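Local coordinates for bartonella effector protein (Bep) substrate of VirB T4SS (Bartonella rochalimae ATCC BAA-1498, PDB 4YK1), which is a VirB-translocated effector that probably AMPylates target proteins, represented here by its BID domain, part of the type IV secretion signal, at residues M68-S73 with E112-A117; E26-D31 with N122-I127. All coordinates share one frame; numbering follows the deposited sequence.

Contact 1. Residues M68-S73 with E112-A117; sequences MGRELS and EIFNYA
Arg70 and Phe114 lie side by side and point the same way, the arginine on helix 67-78 and the phenylalanine on helix 97-140. The guanidinium and the ring are turned 75° apart: the rim atom Phe114 CE1 sits over one face of the guanidinium, 3.6 Å from Arg70 CZ, and the arginine in turn meets the edge of the ring, near its plane. This is therefore not a flat cation-pi stack. With Phe114 CG anti to the backbone N (chi1 -176°), the ring leaves the helix on the arginine's side, and CE1 and CZ meet the guanidinium. Ser73 also comes to the ring edge, its OG 3.9 Å from Phe114 CD1, while that hydroxyl donates to Arg70 O in its own helix at 2.7 Å. For Arg70 and Ser73 these contacts are those of one of two modelled conformers. The two helices run antiparallel, the axes of segments 68-73 and 112-117 approaching to 8.1 Å, within the four-helix bundle topped with a hook that defines the BID domain. Such closeness goes with Gly69, whose bare CA lies 3.8 Å from Ala117 CB. On the inner side Ile113 directs CG2 at the glycine backbone, 3.5 Å from Gly69 O, and Leu72 crosses it obliquely, CD2 being 4.1 Å from the same methyl. Further in, Ile113 packs on Ile41 of helix 32-49 and Ala117 on Ile62 of helix 56-64.

Contact 2. Residues E26-D31 with N122-I127; sequences EKIEND and NIRCTI
Ile123 reaches across with both branches: its CG2 methyl packs on Ile28, 3.8 Å from CG1, and its CD1 methyl touches the carboxylate of Asp31, 3.7 Å from CG. CG1 of Ile123 is anti to the carbonyl carbon (chi1 -69°) and CG2 anti to the backbone N; CG2 faces Ile28, while CD1, carried by CG1, faces Asp31. Ile28 in turn crosses Arg124, its CD1 lying 3.8 Å from Arg124 CG and meeting mainly the CG and CD part, with NH1 also close. The charged end of that side chain is engaged by other groups: NH1 is hydrogen-bonded to Asn63 O and NH2 forms a salt bridge with Glu21. Lys27 lays CB and CG against Ile127 CD1, 3.5 Å from CB, the two side chains passing in opposite senses; the bend at chi2 (90°) turns CD off, and the amino end lies farther from the partner. Asp31 has a second task as N-cap of the next helix, where OD1 accepts from Ile34 N. The contact thus sits where helix 21-30 gives way to helix 32-49: the axes of 26-30 and 122-127 cross at 133° and approach to 10.0 Å, while Ile127 and Arg124 also pack on Val24 one turn back.

Both contacts use the long helix 97-140, at places whose centres lie about 16 Å apart, and contact 1 is nested within the chain loop closed by contact 2. Each is partly buried, but contact 1 lies nearer the centre of the chain and has four of seven touching residues buried, against two of six; its exposed part is Arg70. There two helices run almost antiparallel and come close over small residues. Contact 2 joins a short helix at a steeper angle and a wider spacing, where isoleucine methyls make the contact, flanked by lysine and aspartate. The Ser73 hydroxyl is bonded to its own helix, while the polar ends of Arg124 and Asp31 bond to Asn63, Glu21 and Ile34.

Contact 1. Residues M68-S73 with E112-A117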
loop_
_atom_site.group_PDB
_atom_site.type_symbol
_atom_site.label_atom_id
_atom_site.label_comp_id
_atom_site.label_asym_id
_atom_site.label_seq_id
_atom_site.Cartn_x
_atom_site.Cartn_y
_atom_site.Cartn_z
HETATM N N MSE A 68 -3.193 -7.788 2.134
HETATM C CA MSE A 68 -4.196 -7.143 2.986
HETATM C C MSE A 68 -4.834 -5.925 2.318
HETATM O O MSE A 68 -5.871 -5.419 2.766
HETATM C CB MSE A 68 -3.571 -6.734 4.325
HETATM C CG MSE A 68 -3.958 -7.637 5.494
HETATM SE SE MSE A 68 -2.763 -7.488 7.042
HETATM C CE MSE A 68 -2.408 -9.377 7.361
ATOM N N GLY A 69 -4.217 -5.447 1.244
ATOM C CA GLY A 69 -4.774 -4.324 0.502
ATOM C C GLY A 69 -6.006 -4.732 -0.297
ATOM O O GLY A 69 -6.963 -3.965 -0.407
ATOM N N ARG A 70 -5.969 -5.930 -0.872
ATOM C CA ARG A 70 -7.115 -6.462 -1.619
ATOM C C ARG A 70 -8.312 -6.595 -0.696
ATOM O O ARG A 70 -9.412 -6.179 -1.027
ATOM C CB ARG A 70 -6.820 -7.832 -2.249
ATOM C CG ARG A 70 -8.089 -8.478 -2.843
ATOM C CD ARG A 70 -7.889 -9.903 -3.364
ATOM N NE ARG A 70 -7.040 -9.952 -4.550
ATOM C CZ ARG A 70 -7.462 -9.707 -5.789
ATOM N NH1 ARG A 70 -6.606 -9.775 -6.800
ATOM N NH2 ARG A 70 -8.732 -9.382 -6.016
ATOM N N GLU A 71 -8.082 -7.174 0.476
ATOM C CA GLU A 71 -9.121 -7.367 1.489
ATOM C C GLU A 71 -9.692 -6.040 1.988
ATOM O O GLU A 71 -10.922 -5.874 2.074
ATOM C CB GLU A 71 -8.547 -8.190 2.651
ATOM C CG GLU A 71 -9.318 -8.155 3.956
ATOM C CD GLU A 71 -8.621 -8.975 5.060
ATOM O OE1 GLU A 71 -8.122 -8.366 6.039
ATOM O OE2 GLU A 71 -8.574 -10.226 4.940
ATOM N N LEU A 72 -8.821 -5.086 2.308
ATOM C CA LEU A 72 -9.296 -3.763 2.711
ATOM C C LEU A 72 -10.078 -3.079 1.592
ATOM O O LEU A 72 -11.090 -2.428 1.855
ATOM C CB LEU A 72 -8.143 -2.853 3.146
ATOM C CG LEU A 72 -8.557 -1.436 3.598
ATOM C CD1 LEU A 72 -9.495 -1.442 4.843
ATOM C CD2 LEU A 72 -7.328 -0.599 3.901
ATOM N N SER A 73 -9.626 -3.190 0.345
ATOM C CA SER A 73 -10.377 -2.552 -0.737
ATOM C C SER A 73 -11.796 -3.129 -0.803
ATOM O O SER A 73 -12.759 -2.392 -1.041
ATOM C CB SER A 73 -9.678 -2.717 -2.086
ATOM O OG SER A 73 -9.887 -4.016 -2.622
ATOM N N GLU A 112 -8.294 2.839 -5.288
ATOM C CA GLU A 112 -6.925 3.345 -5.108
ATOM C C GLU A 112 -6.130 2.472 -4.132
ATOM O O GLU A 112 -4.954 2.209 -4.347
ATOM C CB GLU A 112 -6.948 4.801 -4.623
ATOM C CG GLU A 112 -5.595 5.488 -4.667
ATOM C CD GLU A 112 -5.025 5.581 -6.078
ATOM O OE1 GLU A 112 -5.809 5.746 -7.049
ATOM O OE2 GLU A 112 -3.787 5.476 -6.211
ATOM N N ILE A 113 -6.776 2.013 -3.067
ATOM C CA ILE A 113 -6.155 1.058 -2.139
ATOM C C ILE A 113 -5.759 -0.232 -2.878
ATOM O O ILE A 113 -4.674 -0.769 -2.661
ATOM C CB ILE A 113 -7.092 0.726 -0.970
ATOM C CG1 ILE A 113 -7.269 1.952 -0.044
ATOM C CG2 ILE A 113 -6.556 -0.476 -0.173
ATOM C CD1 ILE A 113 -6.005 2.331 0.693
ATOM N N PHE A 114 -6.646 -0.744 -3.727
ATOM C CA PHE A 114 -6.315 -1.943 -4.499
ATOM C C PHE A 114 -5.092 -1.675 -5.379
ATOM O O PHE A 114 -4.168 -2.490 -5.450
ATOM C CB PHE A 114 -7.482 -2.400 -5.377
ATOM C CG PHE A 114 -7.198 -3.685 -6.096
ATOM C CD1 PHE A 114 -7.438 -4.903 -5.479
ATOM C CD2 PHE A 114 -6.635 -3.676 -7.373
ATOM C CE1 PHE A 114 -7.150 -6.096 -6.129
ATOM C CE2 PHE A 114 -6.330 -4.866 -8.025
ATOM C CZ PHE A 114 -6.590 -6.077 -7.406
ATOM N N ASN A 115 -5.088 -0.539 -6.063
ATOM C CA ASN A 115 -3.964 -0.225 -6.954
ATOM C C ASN A 115 -2.665 0.005 -6.183
ATOM O O ASN A 115 -1.586 -0.387 -6.634
ATOM C CB ASN A 115 -4.290 0.997 -7.812
ATOM C CG ASN A 115 -5.367 0.705 -8.826
ATOM O OD1 ASN A 115 -5.672 -0.458 -9.096
ATOM N ND2 ASN A 115 -5.939 1.750 -9.407
ATOM N N TYR A 116 -2.775 0.652 -5.025
ATOM C CA TYR A 116 -1.634 0.872 -4.147
ATOM C C TYR A 116 -1.004 -0.464 -3.753
ATOM O O TYR A 116 0.220 -0.622 -3.796
ATOM C CB TYR A 116 -2.057 1.660 -2.897
ATOM C CG TYR A 116 -0.918 1.951 -1.933
ATOM C CD1 TYR A 116 -0.523 1.008 -0.985
ATOM C CD2 TYR A 116 -0.238 3.174 -1.968
ATOM C CE1 TYR A 116 0.514 1.266 -0.101
ATOM C CE2 TYR A 116 0.806 3.443 -1.081
ATOM C CZ TYR A 116 1.180 2.477 -0.163
ATOM O OH TYR A 116 2.200 2.717 0.723
ATOM N N ALA A 117 -1.835 -1.422 -3.359
ATOM C CA ALA A 117 -1.327 -2.722 -2.922
ATOM C C ALA A 117 -0.627 -3.456 -4.057
ATOM O O ALA A 117 0.345 -4.162 -3.822
ATOM C CB ALA A 117 -2.453 -3.588 -2.361
#

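Contact 2. Residues E26-D31 with N122-I127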
loop_
_atom_site.group_PDB
_atom_site.type_symbol
_atom_site.label_atom_id
_atom_site.label_comp_id
_atom_site.label_asym_id
_atom_site.label_seq_id
_atom_site.Cartn_x
_atom_site.Cartn_y
_atom_site.Cartn_z
ATOM N N GLU A 26 11.885 1.102 3.150
ATOM C CA GLU A 26 12.475 2.362 2.720
ATOM C C GLU A 26 12.296 2.546 1.214
ATOM O O GLU A 26 11.959 3.639 0.752
ATOM C CB GLU A 26 13.960 2.426 3.101
ATOM N N LYS A 27 12.509 1.473 0.455
ATOM C CA LYS A 27 12.324 1.515 -0.994
ATOM C C LYS A 27 10.866 1.760 -1.374
ATOM O O LYS A 27 10.578 2.486 -2.331
ATOM C CB LYS A 27 12.795 0.215 -1.639
ATOM C CG LYS A 27 12.723 0.214 -3.168
ATOM C CD LYS A 27 14.021 0.732 -3.781
ATOM C CE LYS A 27 14.049 0.515 -5.289
ATOM N NZ LYS A 27 15.348 0.945 -5.885
ATOM N N ILE A 28 9.944 1.140 -0.645
ATOM C CA ILE A 28 8.522 1.359 -0.916
ATOM C C ILE A 28 8.194 2.828 -0.705
ATOM O O ILE A 28 7.661 3.493 -1.595
ATOM C CB ILE A 28 7.635 0.463 -0.040
ATOM C CG1 ILE A 28 7.812 -0.998 -0.452
ATOM C CG2 ILE A 28 6.150 0.894 -0.140
ATOM C CD1 ILE A 28 7.207 -1.990 0.501
ATOM N N GLU A 29 8.546 3.341 0.469
ATOM C CA GLU A 29 8.184 4.703 0.851
ATOM C C GLU A 29 8.803 5.764 -0.053
ATOM O O GLU A 29 8.259 6.855 -0.194
ATOM C CB GLU A 29 8.593 4.974 2.300
ATOM C CG GLU A 29 7.757 4.236 3.331
ATOM C CD GLU A 29 8.231 4.501 4.751
ATOM O OE1 GLU A 29 9.190 5.282 4.925
ATOM O OE2 GLU A 29 7.652 3.923 5.692
ATOM N N ASN A 30 9.938 5.458 -0.669
ATOM C CA ASN A 30 10.591 6.446 -1.512
ATOM C C ASN A 30 10.183 6.318 -2.974
ATOM O O ASN A 30 10.596 7.125 -3.803
ATOM C CB ASN A 30 12.115 6.347 -1.377
ATOM C CG ASN A 30 12.595 6.650 0.035
ATOM O OD1 ASN A 30 12.395 7.751 0.550
ATOM N ND2 ASN A 30 13.236 5.674 0.665
ATOM N N ASP A 31 9.368 5.318 -3.299
ATOM C CA ASP A 31 8.937 5.155 -4.686
ATOM C C ASP A 31 7.987 6.285 -5.072
ATOM O O ASP A 31 7.061 6.611 -4.332
ATOM C CB ASP A 31 8.268 3.797 -4.907
ATOM C CG ASP A 31 7.801 3.613 -6.338
ATOM O OD1 ASP A 31 6.690 4.083 -6.668
ATOM O OD2 ASP A 31 8.544 3.014 -7.144
ATOM N N ASN A 122 4.604 -5.385 -6.455
ATOM C CA ASN A 122 5.629 -5.372 -7.493
ATOM C C ASN A 122 6.972 -4.849 -6.986
ATOM O O ASN A 122 8.011 -5.360 -7.372
ATOM C CB ASN A 122 5.165 -4.534 -8.678
ATOM C CG ASN A 122 4.067 -5.217 -9.456
ATOM O OD1 ASN A 122 4.061 -6.436 -9.585
ATOM N ND2 ASN A 122 3.124 -4.442 -9.953
ATOM N N ILE A 123 6.946 -3.824 -6.141
ATOM C CA ILE A 123 8.173 -3.256 -5.585
ATOM C C ILE A 123 8.894 -4.299 -4.745
ATOM O O ILE A 123 10.108 -4.503 -4.876
ATOM C CB ILE A 123 7.879 -2.003 -4.745
ATOM C CG1 ILE A 123 7.409 -0.863 -5.641
ATOM C CG2 ILE A 123 9.128 -1.557 -4.001
ATOM C CD1 ILE A 123 6.971 0.344 -4.879
ATOM N N ARG A 124 8.139 -4.957 -3.876
ATOM C CA ARG A 124 8.687 -6.000 -3.019
ATOM C C ARG A 124 9.294 -7.142 -3.838
ATOM O O ARG A 124 10.347 -7.668 -3.479
ATOM C CB ARG A 124 7.606 -6.528 -2.063
ATOM C CG ARG A 124 7.092 -5.439 -1.085
ATOM C CD ARG A 124 6.284 -6.017 0.066
ATOM N NE ARG A 124 7.075 -6.952 0.858
ATOM C CZ ARG A 124 7.655 -6.669 2.022
ATOM N NH1 ARG A 124 7.536 -5.464 2.584
ATOM N NH2 ARG A 124 8.358 -7.610 2.630
ATOM N N CYS A 125 8.636 -7.525 -4.929
ATOM C CA CYS A 125 9.134 -8.615 -5.770
ATOM C C CYS A 125 10.407 -8.203 -6.496
ATOM O O CYS A 125 11.370 -8.967 -6.553
ATOM C CB CYS A 125 8.077 -9.052 -6.787
ATOM S SG CYS A 125 6.738 -10.042 -6.092
ATOM N N THR A 126 10.403 -6.992 -7.048
ATOM C CA THR A 126 11.573 -6.442 -7.731
ATOM C C THR A 126 12.772 -6.351 -6.788
ATOM O O THR A 126 13.886 -6.713 -7.161
ATOM C CB THR A 126 11.260 -5.056 -8.330
ATOM O OG1 THR A 126 10.239 -5.197 -9.325
ATOM C CG2 THR A 126 12.500 -4.446 -8.977
ATOM N N ILE A 127 12.547 -5.883 -5.560
ATOM C CA ILE A 127 13.628 -5.766 -4.580
ATOM C C ILE A 127 14.237 -7.118 -4.280
ATOM O O ILE A 127 15.458 -7.255 -4.262
ATOM C CB ILE A 127 13.151 -5.120 -3.277
ATOM C CG1 ILE A 127 12.764 -3.669 -3.513
ATOM C CG2 ILE A 127 14.260 -5.147 -2.241
ATOM C CD1 ILE A 127 11.963 -3.107 -2.362
#